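Local coordinates for periplasmic binding protein (Sulfurospirillum deleyianum, PDB 4PAG), which probably captures a solute in the periplasm and hands it to the membrane part of an ABC transporter, at residues 125-128 against 129-133; 164-167 against 168-171; 314-317 against 318-321. All coordinates share one frame; numbering follows the deposited sequence. Where two conformers were deposited one is given.

Interaction 1: 125-128 against 129-133; sequences QNYP and EVFRY
The first turns of helix 127-138 bring N126, Y127 and P128 against V130, F131 and R132 through successive i to i+4 backbone bonds. V130 N donates to N126 O (3.1 Å), F131 N to Y127 O (2.8 Å) and R132 N to P128 O (3.0 Å), the last two almost straight. A water at the start of the helix accepts from E129 N and donates to Q125 O. V130 lays CG2 beside N126 O (3.3 Å), because this methyl stands anti to the carbonyl carbon. On the buried side F131 CD2 reaches Y127 CB at 4.3 Å, and the F131 ring also packs on M33, V36 and I37 of helix 28-37. Towards helix 141-163, the R132 chain runs extended from CG to NE and passes P128, whose carbonyl O lies over one guanidinium face. There NH1 forms a salt bridge with E129 OE2 at 2.8 Å, meeting the anti side of the carboxylate, 30° out of its plane. This is the N-terminal turn of an alpha-helix packed against helices 28-37 and 141-163, with proline in the first turn, where a missing N-H costs no helical bond.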
loop_
_atom_site.group_PDB
_atom_site.type_symbol
_atom_site.label_atom_id
_atom_site.label_comp_id
_atom_site.label_asym_id
_atom_site.label_seq_id
_atom_site.Cartn_x
_atom_site.Cartn_y
_atom_site.Cartn_z
ATOM N N GLN A 125 11.382 -0.880 -1.276
ATOM C CA GLN A 125 12.469 -1.603 -1.928
ATOM C C GLN A 125 12.565 -3.053 -1.425
ATOM O O GLN A 125 13.160 -3.894 -2.091
ATOM C CB GLN A 125 13.804 -0.871 -1.735
ATOM C CG GLN A 125 13.774 0.612 -2.102
ATOM C CD GLN A 125 14.081 0.890 -3.564
ATOM O OE1 GLN A 125 14.189 2.042 -3.975
ATOM N NE2 GLN A 125 14.260 -0.160 -4.344
ATOM N N ASN A 126 11.969 -3.342 -0.266
ATOM C CA ASN A 126 11.918 -4.717 0.267
ATOM C C ASN A 126 10.901 -5.652 -0.410
ATOM O O ASN A 126 10.929 -6.856 -0.162
ATOM C CB ASN A 126 11.611 -4.720 1.770
ATOM C CG ASN A 126 12.716 -4.115 2.608
ATOM O OD1 ASN A 126 13.813 -3.830 2.126
ATOM N ND2 ASN A 126 12.426 -3.916 3.881
ATOM N N TYR A 127 10.000 -5.131 -1.244
ATOM C CA TYR A 127 8.948 -5.997 -1.801
ATOM C C TYR A 127 9.451 -7.233 -2.574
ATOM O O TYR A 127 8.908 -8.317 -2.391
ATOM C CB TYR A 127 7.905 -5.198 -2.601
ATOM C CG TYR A 127 6.866 -4.570 -1.685
ATOM C CD1 TYR A 127 6.024 -5.367 -0.911
ATOM C CD2 TYR A 127 6.752 -3.194 -1.563
ATOM C CE1 TYR A 127 5.092 -4.806 -0.049
ATOM C CE2 TYR A 127 5.820 -2.626 -0.707
ATOM C CZ TYR A 127 4.996 -3.432 0.052
ATOM O OH TYR A 127 4.070 -2.855 0.906
ATOM N N PRO A 128 10.498 -7.094 -3.405
ATOM C CA PRO A 128 10.962 -8.296 -4.108
ATOM C C PRO A 128 11.365 -9.438 -3.166
ATOM O O PRO A 128 10.903 -10.568 -3.336
ATOM C CB PRO A 128 12.154 -7.791 -4.924
ATOM C CG PRO A 128 11.873 -6.331 -5.134
ATOM C CD PRO A 128 11.210 -5.886 -3.859
ATOM N N GLU A 129 12.192 -9.158 -2.170
ATOM C CA GLU A 129 12.599 -10.215 -1.247
ATOM C C GLU A 129 11.436 -10.760 -0.402
ATOM O O GLU A 129 11.383 -11.956 -0.127
ATOM C CB GLU A 129 13.783 -9.775 -0.384
ATOM C CG GLU A 129 15.111 -9.897 -1.118
ATOM C CD GLU A 129 15.435 -11.335 -1.517
ATOM O OE1 GLU A 129 15.482 -12.215 -0.631
ATOM O OE2 GLU A 129 15.642 -11.588 -2.717
ATOM N N VAL A 130 10.487 -9.900 -0.039
ATOM C CA VAL A 130 9.314 -10.340 0.715
ATOM C C VAL A 130 8.435 -11.253 -0.144
ATOM O O VAL A 130 7.967 -12.288 0.327
ATOM C CB VAL A 130 8.512 -9.148 1.274
ATOM C CG1 VAL A 130 7.189 -9.609 1.883
ATOM C CG2 VAL A 130 9.341 -8.415 2.321
ATOM N N PHE A 131 8.228 -10.882 -1.405
ATOM C CA PHE A 131 7.522 -11.759 -2.336
ATOM C C PHE A 131 8.200 -13.132 -2.463
ATOM O O PHE A 131 7.537 -14.165 -2.341
ATOM C CB PHE A 131 7.382 -11.104 -3.715
ATOM C CG PHE A 131 6.154 -10.258 -3.860
ATOM C CD1 PHE A 131 4.899 -10.843 -3.847
ATOM C CD2 PHE A 131 6.249 -8.881 -4.035
ATOM C CE1 PHE A 131 3.755 -10.077 -3.995
ATOM C CE2 PHE A 131 5.109 -8.108 -4.173
ATOM C CZ PHE A 131 3.861 -8.705 -4.160
ATOM N N ARG A 132 9.509 -13.150 -2.685
ATOM C CA ARG A 132 10.233 -14.425 -2.785
ATOM C C ARG A 132 10.099 -15.275 -1.503
ATOM O O ARG A 132 9.890 -16.488 -1.561
ATOM C CB ARG A 132 11.707 -14.178 -3.107
ATOM C CG ARG A 132 11.913 -13.569 -4.481
ATOM C CD ARG A 132 13.373 -13.489 -4.891
ATOM N NE ARG A 132 13.479 -12.659 -6.088
ATOM C CZ ARG A 132 13.928 -11.405 -6.128
ATOM N NH1 ARG A 132 14.383 -10.789 -5.036
ATOM N NH2 ARG A 132 13.944 -10.767 -7.291
ATOM N N TYR A 133 10.222 -14.623 -0.355
ATOM C CA TYR A 133 10.071 -15.270 0.944
ATOM C C TYR A 133 8.694 -15.905 1.068
ATOM O O TYR A 133 8.580 -17.078 1.411
ATOM C CB TYR A 133 10.289 -14.244 2.051
ATOM C CG TYR A 133 10.149 -14.771 3.459
ATOM C CD1 TYR A 133 11.169 -15.503 4.047
ATOM C CD2 TYR A 133 9.001 -14.517 4.213
ATOM C CE1 TYR A 133 11.053 -15.975 5.343
ATOM C CE2 TYR A 133 8.877 -14.990 5.513
ATOM C CZ TYR A 133 9.908 -15.712 6.071
ATOM O OH TYR A 133 9.813 -16.189 7.364
HETATM O O HOH W 1 13.904 -6.764 -1.938
#

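Interaction 2: 164-167 against 168-171; sequences SIPE and KERT
R170 folds back to the carbonyl of I165 in the connection between helix 141-163 and strand 172-176, and this is where the contact is tight. Its guanidinium grips I165 O side-on with two nitrogens, NE at 3.0 Å and NH2 at 3.2 Å from that oxygen. The carbonyl oxygen lies at the edge of the guanidinium, 8° from its plane, yet NE comes to it from above the carbonyl plane while NH2 sits nearly in line with the C=O bond. R170 CG lies 3.2 Å from E167 O; beyond it the bend at chi2 (-80°) turns the chain back and brings CD to 4.0 Å from I165 CG2. Buried I165 also packs on Y289 and R292. The short 3-10 turn that follows I165 is closed by E169 N donating to P166 O at 2.9 Å, with a weak bond from R170 N to E167 O after it.

The solvent side is looser. E169 extends beyond CG and crosses the P166 ring, OE1 lying 3.6 Å from P166 CD, while the same oxygen makes a salt bridge with R292. E167 and K168 point outward, and E167 OE2 stays 4.7 Å from R170 NH1, where at most a weak attraction is likely. Two N-H groups on a single carbonyl oxygen satisfy it from two directions, restrict the rotation of the guanidinium and probably polarise the peptide.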
loop_
_atom_site.group_PDB
_atom_site.type_symbol
_atom_site.label_atom_id
_atom_site.label_comp_id
_atom_site.label_asym_id
_atom_site.label_seq_id
_atom_site.Cartn_x
_atom_site.Cartn_y
_atom_site.Cartn_z
ATOM N N SER A 164 18.532 11.048 -10.343
ATOM C CA SER A 164 18.881 12.072 -11.340
ATOM C C SER A 164 18.288 13.465 -11.061
ATOM O O SER A 164 18.604 14.425 -11.769
ATOM C CB SER A 164 18.482 11.607 -12.746
ATOM O OG SER A 164 17.092 11.755 -12.984
ATOM N N ILE A 165 17.434 13.577 -10.045
ATOM C CA ILE A 165 16.830 14.862 -9.669
ATOM C C ILE A 165 17.610 15.436 -8.486
ATOM O O ILE A 165 17.534 14.884 -7.391
ATOM C CB ILE A 165 15.348 14.703 -9.234
ATOM C CG1 ILE A 165 14.557 13.837 -10.220
ATOM C CG2 ILE A 165 14.686 16.064 -9.069
ATOM C CD1 ILE A 165 14.495 14.394 -11.621
ATOM N N PRO A 166 18.340 16.552 -8.689
ATOM C CA PRO A 166 19.041 17.189 -7.571
ATOM C C PRO A 166 18.095 17.537 -6.426
ATOM O O PRO A 166 16.927 17.868 -6.666
ATOM C CB PRO A 166 19.607 18.472 -8.184
ATOM C CG PRO A 166 19.645 18.233 -9.651
ATOM C CD PRO A 166 18.517 17.293 -9.951
ATOM N N GLU A 167 18.601 17.489 -5.198
ATOM C CA GLU A 167 17.764 17.684 -4.011
ATOM C C GLU A 167 17.047 19.034 -4.012
ATOM O O GLU A 167 15.886 19.118 -3.615
ATOM C CB GLU A 167 18.585 17.508 -2.731
ATOM C CG GLU A 167 19.192 16.116 -2.603
ATOM C CD GLU A 167 19.186 15.589 -1.180
ATOM O OE1 GLU A 167 19.839 16.206 -0.311
ATOM O OE2 GLU A 167 18.531 14.547 -0.934
ATOM N N LYS A 168 17.731 20.071 -4.490
ATOM C CA LYS A 168 17.143 21.414 -4.595
ATOM C C LYS A 168 16.053 21.548 -5.665
ATOM O O LYS A 168 15.342 22.546 -5.688
ATOM C CB LYS A 168 18.235 22.468 -4.856
ATOM C CG LYS A 168 18.801 23.113 -3.598
ATOM C CD LYS A 168 19.351 22.081 -2.625
ATOM C CE LYS A 168 20.330 22.707 -1.643
ATOM N NZ LYS A 168 21.075 21.667 -0.878
ATOM N N GLU A 169 15.934 20.561 -6.549
ATOM C CA GLU A 169 14.908 20.564 -7.590
ATOM C C GLU A 169 13.759 19.584 -7.307
ATOM O O GLU A 169 12.919 19.363 -8.176
ATOM C CB GLU A 169 15.543 20.253 -8.949
ATOM C CG GLU A 169 16.485 21.345 -9.445
ATOM C CD GLU A 169 17.181 20.990 -10.748
ATOM O OE1 GLU A 169 16.767 20.018 -11.410
ATOM O OE2 GLU A 169 18.149 21.692 -11.115
ATOM N N ARG A 170 13.712 19.013 -6.102
ATOM C CA ARG A 170 12.663 18.053 -5.754
ATOM C C ARG A 170 11.324 18.759 -5.579
ATOM O O ARG A 170 11.241 19.798 -4.926
ATOM C CB ARG A 170 13.014 17.290 -4.474
ATOM C CG ARG A 170 14.295 16.467 -4.561
ATOM C CD ARG A 170 14.057 15.157 -5.272
ATOM N NE ARG A 170 15.282 14.392 -5.523
ATOM C CZ ARG A 170 15.715 13.360 -4.798
ATOM N NH1 ARG A 170 15.057 12.940 -3.730
ATOM N NH2 ARG A 170 16.833 12.737 -5.152
ATOM N N THR A 171 10.275 18.179 -6.150
ATOM C CA THR A 171 8.946 18.792 -6.159
ATOM C C THR A 171 8.325 18.789 -4.762
ATOM O O THR A 171 8.207 17.740 -4.145
ATOM C CB THR A 171 8.031 18.031 -7.138
ATOM O OG1 THR A 171 8.618 18.056 -8.442
ATOM C CG2 THR A 171 6.621 18.628 -7.205
#

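Interaction 3: 314-317 against 318-321; sequences SNED and LKTY. With HIS (histidine), chain E.
A capping box opens helix 315-322, the C-terminal helix of the chain, with S314 at the N-cap. The capping bonds are reciprocal: D317 N donates to S314 OG (2.9 Å), and S314 N donates back to D317 OD2 (3.0 Å), which it meets from above the carboxylate plane. With S314 chi1 at 69° and D317 CG beside its own backbone N, S314 OG and the D317 carboxylate are turned to each other's backbone N-H.

Backbone bonds carry the turn onward, from L318 N to S314 O, K319 N to N315 O, T320 N to E316 O and Y321 N to D317 O. E316 O takes a second donor, T320 OG1 at 2.9 Å, because that hydroxyl lies beside its own backbone N (chi1 -62°) and reaches the oxygen from above the carbonyl plane. A water bridges the polar flank, donating to D317 OD1 and to T320 OG1.

Van der Waals contacts complete the turn: buried L318 sets CG 3.5 Å from S314 O and packs on V301 of helix 297-309. The Y321 ring lies alongside the D317 carboxylate, the two planes 51° apart; T320 CG2 sits over one ring face and F60 meets the ring edge-to-face. At the ligand end, Y321 O lies 3.0 Å from CD2 of the bound histidine.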
loop_
_atom_site.group_PDB
_atom_site.type_symbol
_atom_site.label_atom_id
_atom_site.label_comp_id
_atom_site.label_asym_id
_atom_site.label_seq_id
_atom_site.Cartn_x
_atom_site.Cartn_y
_atom_site.Cartn_z
ATOM N N SER A 314 -8.515 -1.837 -21.057
ATOM C CA SER A 314 -8.722 -1.043 -22.265
ATOM C C SER A 314 -8.328 0.405 -21.996
ATOM O O SER A 314 -8.149 0.800 -20.846
ATOM C CB SER A 314 -10.190 -1.079 -22.671
ATOM O OG SER A 314 -10.987 -0.375 -21.733
ATOM N N ASN A 315 -8.223 1.208 -23.051
ATOM C CA ASN A 315 -7.969 2.634 -22.873
ATOM C C ASN A 315 -9.121 3.322 -22.137
ATOM O O ASN A 315 -8.897 4.241 -21.352
ATOM C CB ASN A 315 -7.677 3.317 -24.216
ATOM C CG ASN A 315 -6.321 2.915 -24.795
ATOM O OD1 ASN A 315 -5.441 2.425 -24.084
ATOM N ND2 ASN A 315 -6.150 3.124 -26.091
ATOM N N GLU A 316 -10.346 2.858 -22.363
ATOM C CA GLU A 316 -11.488 3.389 -21.632
ATOM C C GLU A 316 -11.419 3.021 -20.142
ATOM O O GLU A 316 -11.769 3.837 -19.293
ATOM C CB GLU A 316 -12.807 2.918 -22.255
ATOM C CG GLU A 316 -14.050 3.616 -21.711
ATOM C CD GLU A 316 -14.011 5.134 -21.859
ATOM O OE1 GLU A 316 -13.437 5.640 -22.849
ATOM O OE2 GLU A 316 -14.564 5.827 -20.981
ATOM N N ASP A 317 -10.960 1.808 -19.828
ATOM C CA ASP A 317 -10.746 1.400 -18.430
ATOM C C ASP A 317 -9.739 2.294 -17.731
ATOM O O ASP A 317 -9.914 2.632 -16.561
ATOM C CB ASP A 317 -10.225 -0.043 -18.332
ATOM C CG ASP A 317 -11.248 -1.071 -18.738
ATOM O OD1 ASP A 317 -12.458 -0.781 -18.638
ATOM O OD2 ASP A 317 -10.833 -2.178 -19.153
ATOM N N LEU A 318 -8.668 2.646 -18.439
ATOM C CA LEU A 318 -7.622 3.484 -17.861
ATOM C C LEU A 318 -8.176 4.852 -17.500
ATOM O O LEU A 318 -7.833 5.414 -16.459
ATOM C CB LEU A 318 -6.442 3.626 -18.815
ATOM C CG LEU A 318 -5.570 2.388 -19.019
ATOM C CD1 LEU A 318 -4.629 2.610 -20.194
ATOM C CD2 LEU A 318 -4.776 2.044 -17.762
ATOM N N LYS A 319 -9.047 5.369 -18.361
ATOM C CA LYS A 319 -9.718 6.634 -18.115
ATOM C C LYS A 319 -10.679 6.502 -16.940
ATOM O O LYS A 319 -10.615 7.281 -15.996
ATOM C CB LYS A 319 -10.479 7.083 -19.366
ATOM C CG LYS A 319 -11.056 8.487 -19.265
ATOM C CD LYS A 319 -11.965 8.803 -20.445
ATOM C CE LYS A 319 -12.809 10.040 -20.174
ATOM N NZ LYS A 319 -11.981 11.274 -20.070
ATOM N N THR A 320 -11.553 5.501 -17.006
ATOM C CA THR A 320 -12.608 5.290 -16.016
ATOM C C THR A 320 -12.082 5.083 -14.602
ATOM O O THR A 320 -12.521 5.746 -13.673
ATOM C CB THR A 320 -13.470 4.066 -16.390
ATOM O OG1 THR A 320 -14.115 4.309 -17.643
ATOM C CG2 THR A 320 -14.531 3.784 -15.327
ATOM N N TYR A 321 -11.161 4.145 -14.436
ATOM C CA TYR A 321 -10.673 3.808 -13.104
ATOM C C TYR A 321 -9.523 4.679 -12.605
ATOM O O TYR A 321 -9.386 4.866 -11.396
ATOM C CB TYR A 321 -10.279 2.332 -13.054
ATOM C CG TYR A 321 -11.469 1.429 -13.263
ATOM C CD1 TYR A 321 -12.431 1.291 -12.275
ATOM C CD2 TYR A 321 -11.644 0.729 -14.451
ATOM C CE1 TYR A 321 -13.532 0.477 -12.459
ATOM C CE2 TYR A 321 -12.741 -0.089 -14.644
ATOM C CZ TYR A 321 -13.681 -0.213 -13.644
ATOM O OH TYR A 321 -14.776 -1.025 -13.816
HETATM N N HIS E . -12.487 8.711 -8.416
HETATM C CA HIS E . -11.862 7.596 -7.652
HETATM C C HIS E . -12.299 7.633 -6.194
HETATM O O HIS E . -11.576 8.012 -5.263
HETATM C CB HIS E . -10.343 7.646 -7.759
HETATM C CG HIS E . -9.844 7.836 -9.158
HETATM N ND1 HIS E . -8.657 8.473 -9.449
HETATM C CD2 HIS E . -10.379 7.475 -10.348
HETATM C CE1 HIS E . -8.476 8.487 -10.757
HETATM N NE2 HIS E . -9.506 7.887 -11.326
HETATM O OXT HIS E . -13.437 7.276 -5.929
HETATM O O HOH W 2 -14.493 1.310 -18.467
#

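The three contacts are all local and follow one another along the chain without touching. Helix 141-163 links interactions 1 and 2: residues of 125-133 pack along it at N145, Q152 and L155, and 164-171 follows its C-terminal end and leads to strand 172-176. Their centres are 28 Å apart, their nearest atoms about 11 Å. Interaction 3, at the C-terminal helix, lies farther off, its nearest atoms about 19 Å from interaction 1 and about 22 Å from interaction 2. It alone includes a residue of the histidine pocket, Y321, which is joined there by residues such as N55, P235 and K263.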